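Local coordinates for bacterial Pleckstrin homology domain-containing protein (Shewanella loihica PV-4, PDB 3DCX), which is of unknown function but folds as a bacterial pleckstrin-homology domain and forms a five-chain assembly in the crystal, at residues A66-V72 and E83-S89; A27-R31 and G102-I108. All coordinates share one frame. Residue numbers count along the deposited sequence, not the author numbering.

Contact 1: A66-V72 and E83-S89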
ATOM      1  N   ALA A  66       3.859  -2.706  -8.329  1.00 26.03           N
ATOM      2  CA  ALA A  66       3.993  -1.302  -7.885  1.00 26.95           C
ATOM      3  C   ALA A  66       3.364  -0.319  -8.870  1.00 26.78           C
ATOM      4  O   ALA A  66       3.227   0.876  -8.575  1.00 27.35           O
ATOM      5  CB  ALA A  66       5.464  -0.957  -7.713  1.00 25.26           C
ATOM      6  N   ILE A  67       3.039  -0.795 -10.068  1.00 25.79           N
ATOM      7  CA  ILE A  67       2.436   0.046 -11.098  1.00 26.02           C
ATOM      8  C   ILE A  67       0.946   0.065 -10.808  1.00 24.56           C
ATOM      9  O   ILE A  67       0.227  -0.900 -11.087  1.00 27.24           O
ATOM     10  CB  ILE A  67       2.700  -0.474 -12.531  1.00 26.74           C
ATOM     11  CG1 ILE A  67       4.190  -0.607 -12.819  1.00 30.37           C
ATOM     12  CG2 ILE A  67       2.112   0.457 -13.529  1.00 27.04           C
ATOM     13  CD1 ILE A  67       4.495  -1.344 -14.104  1.00 29.27           C
ATOM     14  N   THR A  68       0.477   1.154 -10.234  1.00 22.75           N
ATOM     15  CA  THR A  68      -0.895   1.228  -9.729  1.00 21.25           C
ATOM     16  C   THR A  68      -1.898   1.570 -10.836  1.00 22.95           C
ATOM     17  O   THR A  68      -3.091   1.241 -10.762  1.00 24.63           O
ATOM     18  CB  THR A  68      -0.976   2.269  -8.619  1.00 22.31           C
ATOM     19  OG1 THR A  68      -0.534   3.524  -9.138  1.00 25.77           O
ATOM     20  CG2 THR A  68      -0.064   1.862  -7.439  1.00 22.55           C
ATOM     21  N   HIS A  69      -1.411   2.261 -11.852  1.00 22.57           N
ATOM     22  CA  HIS A  69      -2.179   2.551 -13.050  1.00 21.16           C
ATOM     23  C   HIS A  69      -1.226   3.068 -14.121  1.00 21.61           C
ATOM     24  O   HIS A  69      -0.047   3.360 -13.853  1.00 21.00           O
ATOM     25  CB  HIS A  69      -3.394   3.475 -12.784  1.00 21.76           C
ATOM     26  CG  HIS A  69      -3.093   4.821 -12.186  1.00 24.97           C
ATOM     27  ND1 HIS A  69      -3.513   5.999 -12.771  1.00 20.31           N
ATOM     28  CD2 HIS A  69      -2.499   5.178 -11.023  1.00 23.18           C
ATOM     29  CE1 HIS A  69      -3.143   7.015 -12.019  1.00 26.69           C
ATOM     30  NE2 HIS A  69      -2.523   6.543 -10.954  1.00 21.31           N
ATOM     31  N   PHE A  70      -1.710   3.082 -15.352  1.00 22.80           N
ATOM     32  CA  PHE A  70      -0.873   3.487 -16.465  1.00 23.33           C
ATOM     33  C   PHE A  70      -1.716   3.990 -17.600  1.00 22.45           C
ATOM     34  O   PHE A  70      -2.903   3.718 -17.667  1.00 24.55           O
ATOM     35  CB  PHE A  70       0.062   2.334 -16.906  1.00 23.75           C
ATOM     36  CG  PHE A  70      -0.649   1.059 -17.292  1.00 24.36           C
ATOM     37  CD1 PHE A  70      -0.986   0.123 -16.338  1.00 27.09           C
ATOM     38  CD2 PHE A  70      -0.979   0.810 -18.609  1.00 24.93           C
ATOM     39  CE1 PHE A  70      -1.636  -1.039 -16.691  1.00 26.23           C
ATOM     40  CE2 PHE A  70      -1.636  -0.347 -18.977  1.00 27.60           C
ATOM     41  CZ  PHE A  70      -1.947  -1.293 -18.018  1.00 27.00           C
ATOM     42  N   GLU A  71      -1.082   4.732 -18.501  1.00 25.55           N
ATOM     43  CA  GLU A  71      -1.759   5.339 -19.621  1.00 27.24           C
ATOM     44  C   GLU A  71      -0.871   5.390 -20.881  1.00 27.50           C
ATOM     45  O   GLU A  71       0.333   5.610 -20.793  1.00 27.56           O
ATOM     46  CB  GLU A  71      -2.190   6.746 -19.227  1.00 26.47           C
ATOM     47  CG  GLU A  71      -2.991   7.498 -20.286  1.00 29.98           C
ATOM     48  CD  GLU A  71      -3.030   8.983 -20.012  1.00 35.83           C
ATOM     49  OE1 GLU A  71      -3.691   9.386 -19.030  1.00 49.62           O
ATOM     50  OE2 GLU A  71      -2.373   9.738 -20.767  1.00 48.38           O
ATOM     51  N   VAL A  72      -1.484   5.148 -22.046  1.00 28.02           N
ATOM     52  CA  VAL A  72      -0.841   5.393 -23.333  1.00 26.32           C
ATOM     53  C   VAL A  72      -1.647   6.430 -24.084  1.00 27.86           C
ATOM     54  O   VAL A  72      -2.875   6.349 -24.169  1.00 25.50           O
ATOM     55  CB  VAL A  72      -0.727   4.125 -24.200  1.00 28.00           C
ATOM     56  CG1 VAL A  72      -0.092   4.452 -25.584  1.00 24.25           C
ATOM     57  CG2 VAL A  72       0.081   3.060 -23.473  1.00 24.80           C
ATOM     58  N   GLU A  83       3.064   8.147 -25.992  1.00 31.14           N
ATOM     59  CA  GLU A  83       3.633   8.350 -24.661  1.00 31.27           C
ATOM     60  C   GLU A  83       3.075   7.331 -23.686  1.00 28.02           C
ATOM     61  O   GLU A  83       1.870   7.096 -23.672  1.00 29.40           O
ATOM     62  CB  GLU A  83       3.273   9.744 -24.181  1.00 31.85           C
ATOM     63  CG  GLU A  83       4.269  10.350 -23.247  1.00 40.07           C
ATOM     64  CD  GLU A  83       3.894  11.770 -22.895  1.00 43.03           C
ATOM     65  OE1 GLU A  83       2.936  11.951 -22.107  1.00 52.07           O
ATOM     66  OE2 GLU A  83       4.558  12.688 -23.406  1.00 52.41           O
ATOM     67  N   LEU A  84       3.954   6.724 -22.895  1.00 26.54           N
ATOM     68  CA  LEU A  84       3.551   5.823 -21.811  1.00 27.74           C
ATOM     69  C   LEU A  84       3.777   6.541 -20.479  1.00 27.20           C
ATOM     70  O   LEU A  84       4.867   7.051 -20.230  1.00 25.93           O
ATOM     71  CB  LEU A  84       4.361   4.519 -21.849  1.00 28.11           C
ATOM     72  CG  LEU A  84       4.220   3.450 -20.747  1.00 26.78           C
ATOM     73  CD1 LEU A  84       2.867   2.751 -20.853  1.00 22.45           C
ATOM     74  CD2 LEU A  84       5.347   2.425 -20.830  1.00 30.23           C
ATOM     75  N   LYS A  85       2.726   6.615 -19.663  1.00 26.73           N
ATOM     76  CA  LYS A  85       2.807   7.106 -18.301  1.00 27.30           C
ATOM     77  C   LYS A  85       2.603   5.911 -17.355  1.00 25.61           C
ATOM     78  O   LYS A  85       1.641   5.132 -17.506  1.00 24.28           O
ATOM     79  CB  LYS A  85       1.730   8.148 -18.037  1.00 28.67           C
ATOM     80  CG  LYS A  85       1.733   9.341 -18.998  1.00 34.36           C
ATOM     81  CD  LYS A  85       0.755  10.411 -18.504  1.00 36.89           C
ATOM     82  CE  LYS A  85       1.075  11.769 -19.106  1.00 49.31           C
ATOM     83  NZ  LYS A  85      -0.075  12.698 -18.945  1.00 55.51           N
ATOM     84  N   LEU A  86       3.526   5.743 -16.414  1.00 25.04           N
ATOM     85  CA  LEU A  86       3.424   4.662 -15.400  1.00 25.80           C
ATOM     86  C   LEU A  86       3.379   5.318 -14.048  1.00 26.08           C
ATOM     87  O   LEU A  86       4.280   6.080 -13.709  1.00 26.48           O
ATOM     88  CB  LEU A  86       4.609   3.714 -15.437  1.00 27.38           C
ATOM     89  CG  LEU A  86       4.905   2.884 -16.698  1.00 29.96           C
ATOM     90  CD1 LEU A  86       6.220   2.136 -16.489  1.00 31.75           C
ATOM     91  CD2 LEU A  86       3.802   1.895 -17.052  1.00 28.80           C
ATOM     92  N   TRP A  87       2.319   5.061 -13.286  1.00 23.54           N
ATOM     93  CA  TRP A  87       2.266   5.575 -11.921  1.00 24.30           C
ATOM     94  C   TRP A  87       2.792   4.518 -11.004  1.00 23.70           C
ATOM     95  O   TRP A  87       2.345   3.384 -11.030  1.00 26.50           O
ATOM     96  CB  TRP A  87       0.869   5.963 -11.534  1.00 25.47           C
ATOM     97  CG  TRP A  87       0.464   7.262 -12.047  1.00 24.57           C
ATOM     98  CD1 TRP A  87       0.537   8.482 -11.385  1.00 26.09           C
ATOM     99  CD2 TRP A  87      -0.100   7.535 -13.323  1.00 26.14           C
ATOM    100  NE1 TRP A  87       0.036   9.470 -12.181  1.00 28.69           N
ATOM    101  CE2 TRP A  87      -0.374   8.922 -13.370  1.00 23.04           C
ATOM    102  CE3 TRP A  87      -0.425   6.743 -14.426  1.00 24.99           C
ATOM    103  CZ2 TRP A  87      -0.920   9.531 -14.480  1.00 28.18           C
ATOM    104  CZ3 TRP A  87      -0.986   7.342 -15.520  1.00 30.51           C
ATOM    105  CH2 TRP A  87      -1.234   8.734 -15.542  1.00 31.54           C
ATOM    106  N   ILE A  88       3.777   4.895 -10.212  1.00 25.32           N
ATOM    107  CA  ILE A  88       4.399   3.998  -9.264  1.00 24.96           C
ATOM    108  C   ILE A  88       3.916   4.356  -7.863  1.00 25.77           C
ATOM    109  O   ILE A  88       3.936   5.529  -7.453  1.00 23.87           O
ATOM    110  CB  ILE A  88       5.900   4.069  -9.361  1.00 28.14           C
ATOM    111  CG1 ILE A  88       6.367   3.678 -10.775  1.00 29.98           C
ATOM    112  CG2 ILE A  88       6.561   3.159  -8.288  1.00 23.96           C
ATOM    113  CD1 ILE A  88       7.815   4.144 -11.063  1.00 38.56           C
ATOM    114  N   SER A  89       3.476   3.335  -7.138  1.00 25.84           N
ATOM    115  CA  SER A  89       2.995   3.496  -5.771  1.00 25.77           C
ATOM    116  C   SER A  89       3.923   4.385  -4.939  1.00 24.02           C
ATOM    117  O   SER A  89       5.127   4.099  -4.811  1.00 26.63           O
ATOM    118  CB  SER A  89       2.881   2.137  -5.103  1.00 27.15           C
ATOM    119  OG  SER A  89       2.417   2.319  -3.799  1.00 29.32           O
TER
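Five backbone hydrogen bonds join these antiparallel strands of a β hairpin. Lys85 N to Glu71 O (2.8 Å) and Glu71 N to Lys85 O (2.9 Å) make a regular hydrogen-bonded pair. Trp87 N gives to His69 O (3.0 Å), Thr68 N to Trp87 O (3.0 Å) and Ser89 N to Ala66 O (2.9 Å). Around Thr68 (psi -27°) the strand takes one extra residue: Thr68 and His69 lie between Ile67 (opposite Ile88) and Phe70 (opposite Leu86), where the partner has Trp87 alone. On the His69 face, the imidazole makes an offset stack on the five-membered ring of Trp87 (centroids 4.0 Å apart, planes at 9°); its NE2 also bonds Gln91 of the second subunit. Glu71 OE2 stays 4.2 Å from Lys85 NZ, beyond a salt bridge. The other face is apolar: Phe70 CB meets Leu86 CD2 at 3.8 Å, Val72 CG2 meets Leu84 CD1 at 3.8 Å, and helix 105-116 covers Phe70, Val72 and Leu84. The chemistry thus splits by face: apolar toward the domain core, polar and aromatic toward the neighbouring subunit.

Contact 2: A27-R31 and G102-I108; sequences ALAYR and GTDVVGI
In this pleckstrin-homology domain, strand 26-32 of the larger antiparallel sheet faces the start of helix 105-116; a C-terminal helix closing one end of the β-sandwich is the hallmark of the fold, and this contact ties its start to the sheet. The strand begins with a classic β bulge, Ala27 and Leu28 both facing Phe39, with phi/psi of -107/-38° at Ala27 and -167/141° at Leu28. From Leu28 to Arg31 the backbone is extended. Leu28 (chi1 t, chi2 p) points toward the helix, its CD2 4.3 Å from Ile108 CG1, with the two CA atoms 8.2 Å apart. Ala29 turns from this contact to pack on helix 9-16. Tyr30 does most of the work: with chi1 m and chi2 at -77°, its ring spans the gap between Tyr30 CA and Thr103 CA, 7.5 Å apart. Thr103 CG2 sits over one ring face, a CH-pi contact 4.1 Å from the centroid and 8° off the normal, while Tyr30 CE2 lies 3.7 Å from Ile108 CD1. Gly102 (phi/psi 104/-17°) leads into Thr103 (-88/151°) and Asp104 (-83/90°), the centre of an inverse gamma turn and the helix N-cap. Asp104 (chi1 t) accepts a capping bond from Gly107 N to OD1, 3.2 Å, and Ile108 N bonds Asp104 O at 2.7 Å. The phenol joins this cap from the strand side: Asp104 N donates to Tyr30 OH at 2.9 Å, with an N-H...O angle of 165°.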
ATOM      1  N   ALA A  27      11.625 -10.677 -20.940  1.00 27.96           N
ATOM      2  CA  ALA A  27      10.568 -10.727 -21.964  1.00 30.62           C
ATOM      3  C   ALA A  27      10.912  -9.838 -23.153  1.00 30.42           C
ATOM      4  O   ALA A  27      10.643 -10.173 -24.313  1.00 28.34           O
ATOM      5  CB  ALA A  27       9.165 -10.334 -21.363  1.00 28.64           C
ATOM      6  N   LEU A  28      11.508  -8.696 -22.859  1.00 29.05           N
ATOM      7  CA  LEU A  28      11.667  -7.658 -23.848  1.00 29.50           C
ATOM      8  C   LEU A  28      12.646  -6.618 -23.338  1.00 28.92           C
ATOM      9  O   LEU A  28      12.618  -6.255 -22.160  1.00 27.72           O
ATOM     10  CB  LEU A  28      10.306  -7.021 -24.077  1.00 31.93           C
ATOM     11  CG  LEU A  28      10.035  -6.107 -25.252  1.00 35.04           C
ATOM     12  CD1 LEU A  28      10.449  -6.738 -26.610  1.00 38.57           C
ATOM     13  CD2 LEU A  28       8.548  -5.795 -25.199  1.00 36.70           C
ATOM     14  N   ALA A  29      13.496  -6.108 -24.224  1.00 26.00           N
ATOM     15  CA  ALA A  29      14.381  -5.054 -23.835  1.00 26.36           C
ATOM     16  C   ALA A  29      14.742  -4.104 -24.956  1.00 26.82           C
ATOM     17  O   ALA A  29      15.013  -4.518 -26.072  1.00 25.24           O
ATOM     18  CB  ALA A  29      15.649  -5.622 -23.189  1.00 25.51           C
ATOM     19  N   TYR A  30      14.773  -2.815 -24.609  1.00 26.47           N
ATOM     20  CA  TYR A  30      15.114  -1.775 -25.563  1.00 27.81           C
ATOM     21  C   TYR A  30      16.281  -0.928 -25.047  1.00 28.83           C
ATOM     22  O   TYR A  30      16.393  -0.631 -23.859  1.00 28.58           O
ATOM     23  CB  TYR A  30      13.904  -0.886 -25.850  1.00 28.27           C
ATOM     24  CG  TYR A  30      12.761  -1.610 -26.512  1.00 28.64           C
ATOM     25  CD1 TYR A  30      12.809  -1.924 -27.870  1.00 30.62           C
ATOM     26  CD2 TYR A  30      11.636  -2.001 -25.789  1.00 31.83           C
ATOM     27  CE1 TYR A  30      11.758  -2.614 -28.496  1.00 30.92           C
ATOM     28  CE2 TYR A  30      10.564  -2.683 -26.422  1.00 32.26           C
ATOM     29  CZ  TYR A  30      10.644  -2.987 -27.760  1.00 31.17           C
ATOM     30  OH  TYR A  30       9.617  -3.667 -28.396  1.00 37.96           O
ATOM     31  N   ARG A  31      17.141  -0.526 -25.969  1.00 29.59           N
ATOM     32  CA  ARG A  31      18.161   0.459 -25.681  1.00 31.93           C
ATOM     33  C   ARG A  31      17.860   1.816 -26.339  1.00 32.07           C
ATOM     34  O   ARG A  31      17.399   1.913 -27.478  1.00 32.21           O
ATOM     35  CB  ARG A  31      19.519  -0.056 -26.135  1.00 33.38           C
ATOM     36  CG  ARG A  31      20.686   0.725 -25.539  1.00 39.14           C
ATOM     37  CD  ARG A  31      21.925   0.608 -26.392  1.00 48.81           C
ATOM     38  NE  ARG A  31      22.737  -0.552 -26.071  1.00 51.66           N
ATOM     39  CZ  ARG A  31      22.646  -1.733 -26.669  1.00 55.61           C
ATOM     40  NH1 ARG A  31      21.751  -1.948 -27.633  1.00 59.48           N
ATOM     41  NH2 ARG A  31      23.457  -2.708 -26.286  1.00 52.27           N
ATOM     42  N   GLY A 102      10.655   2.134 -33.561  1.00 36.51           N
ATOM     43  CA  GLY A 102      11.418   0.942 -33.262  1.00 37.24           C
ATOM     44  C   GLY A 102      10.867   0.109 -32.106  1.00 38.00           C
ATOM     45  O   GLY A 102      11.262  -1.052 -31.943  1.00 40.47           O
ATOM     46  N   THR A 103       9.990   0.673 -31.273  1.00 36.87           N
ATOM     47  CA  THR A 103       9.414  -0.114 -30.171  1.00 34.22           C
ATOM     48  C   THR A 103       8.156  -0.844 -30.665  1.00 33.19           C
ATOM     49  O   THR A 103       7.490  -0.401 -31.602  1.00 32.71           O
ATOM     50  CB  THR A 103       9.103   0.732 -28.886  1.00 33.34           C
ATOM     51  OG1 THR A 103       8.143   1.742 -29.170  1.00 37.61           O
ATOM     52  CG2 THR A 103      10.381   1.380 -28.276  1.00 35.87           C
ATOM     53  N   ASP A 104       7.863  -1.995 -30.071  1.00 33.06           N
ATOM     54  CA  ASP A 104       6.582  -2.668 -30.291  1.00 31.65           C
ATOM     55  C   ASP A 104       5.575  -2.026 -29.343  1.00 32.04           C
ATOM     56  O   ASP A 104       5.418  -2.442 -28.187  1.00 30.82           O
ATOM     57  CB  ASP A 104       6.710  -4.160 -30.004  1.00 32.47           C
ATOM     58  CG  ASP A 104       5.499  -4.961 -30.470  1.00 35.05           C
ATOM     59  OD1 ASP A 104       4.530  -4.382 -31.010  1.00 37.68           O
ATOM     60  OD2 ASP A 104       5.526  -6.196 -30.292  1.00 41.03           O
ATOM     61  N   VAL A 105       4.911  -0.981 -29.826  1.00 32.15           N
ATOM     62  CA  VAL A 105       4.044  -0.183 -28.959  1.00 32.83           C
ATOM     63  C   VAL A 105       2.926  -1.044 -28.377  1.00 32.37           C
ATOM     64  O   VAL A 105       2.645  -0.983 -27.185  1.00 32.01           O
ATOM     65  CB  VAL A 105       3.508   1.048 -29.712  1.00 33.23           C
ATOM     66  CG1 VAL A 105       2.267   1.632 -29.028  1.00 34.34           C
ATOM     67  CG2 VAL A 105       4.602   2.057 -29.808  1.00 33.20           C
ATOM     68  N   VAL A 106       2.298  -1.856 -29.222  1.00 32.36           N
ATOM     69  CA  VAL A 106       1.246  -2.781 -28.774  1.00 31.90           C
ATOM     70  C   VAL A 106       1.807  -3.902 -27.877  1.00 30.83           C
ATOM     71  O   VAL A 106       1.198  -4.266 -26.874  1.00 31.76           O
ATOM     72  CB  VAL A 106       0.460  -3.371 -29.976  1.00 33.31           C
ATOM     73  CG1 VAL A 106      -0.343  -4.605 -29.549  1.00 34.94           C
ATOM     74  CG2 VAL A 106      -0.450  -2.309 -30.594  1.00 29.56           C
ATOM     75  N   GLY A 107       2.984  -4.427 -28.213  1.00 32.10           N
ATOM     76  CA  GLY A 107       3.618  -5.499 -27.405  1.00 31.10           C
ATOM     77  C   GLY A 107       4.052  -5.040 -26.020  1.00 29.28           C
ATOM     78  O   GLY A 107       3.866  -5.731 -25.020  1.00 30.44           O
ATOM     79  N   ILE A 108       4.623  -3.846 -25.966  1.00 30.00           N
ATOM     80  CA  ILE A 108       4.887  -3.180 -24.707  1.00 30.58           C
ATOM     81  C   ILE A 108       3.616  -3.147 -23.857  1.00 28.83           C
ATOM     82  O   ILE A 108       3.611  -3.542 -22.712  1.00 31.68           O
ATOM     83  CB  ILE A 108       5.460  -1.739 -24.954  1.00 30.17           C
ATOM     84  CG1 ILE A 108       6.959  -1.848 -25.282  1.00 27.89           C
ATOM     85  CG2 ILE A 108       5.194  -0.823 -23.748  1.00 26.80           C
ATOM     86  CD1 ILE A 108       7.578  -0.530 -25.752  1.00 32.81           C
TER

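Contact 2 closes a chain loop of 70 residues in which contact 1 is nested; their centres lie 16 Å apart and their atoms do not touch. Helix 105-116 connects them: its first turn meets strand 26-32 of the larger sheet, and further along it covers the apolar face of the hairpin in the smaller sheet. Contact 1 is larger (683 Å² against 211 Å²) and more buried, with nine of its fourteen touching residues buried against two of six. A backbone ladder holds contact 1, and Phe70 to Val72 extend it antiparallel into a second subunit. Contact 2 instead relies on side chains and one bond to a tyrosine hydroxyl, partly open to solvent at Gly102 and Asp104.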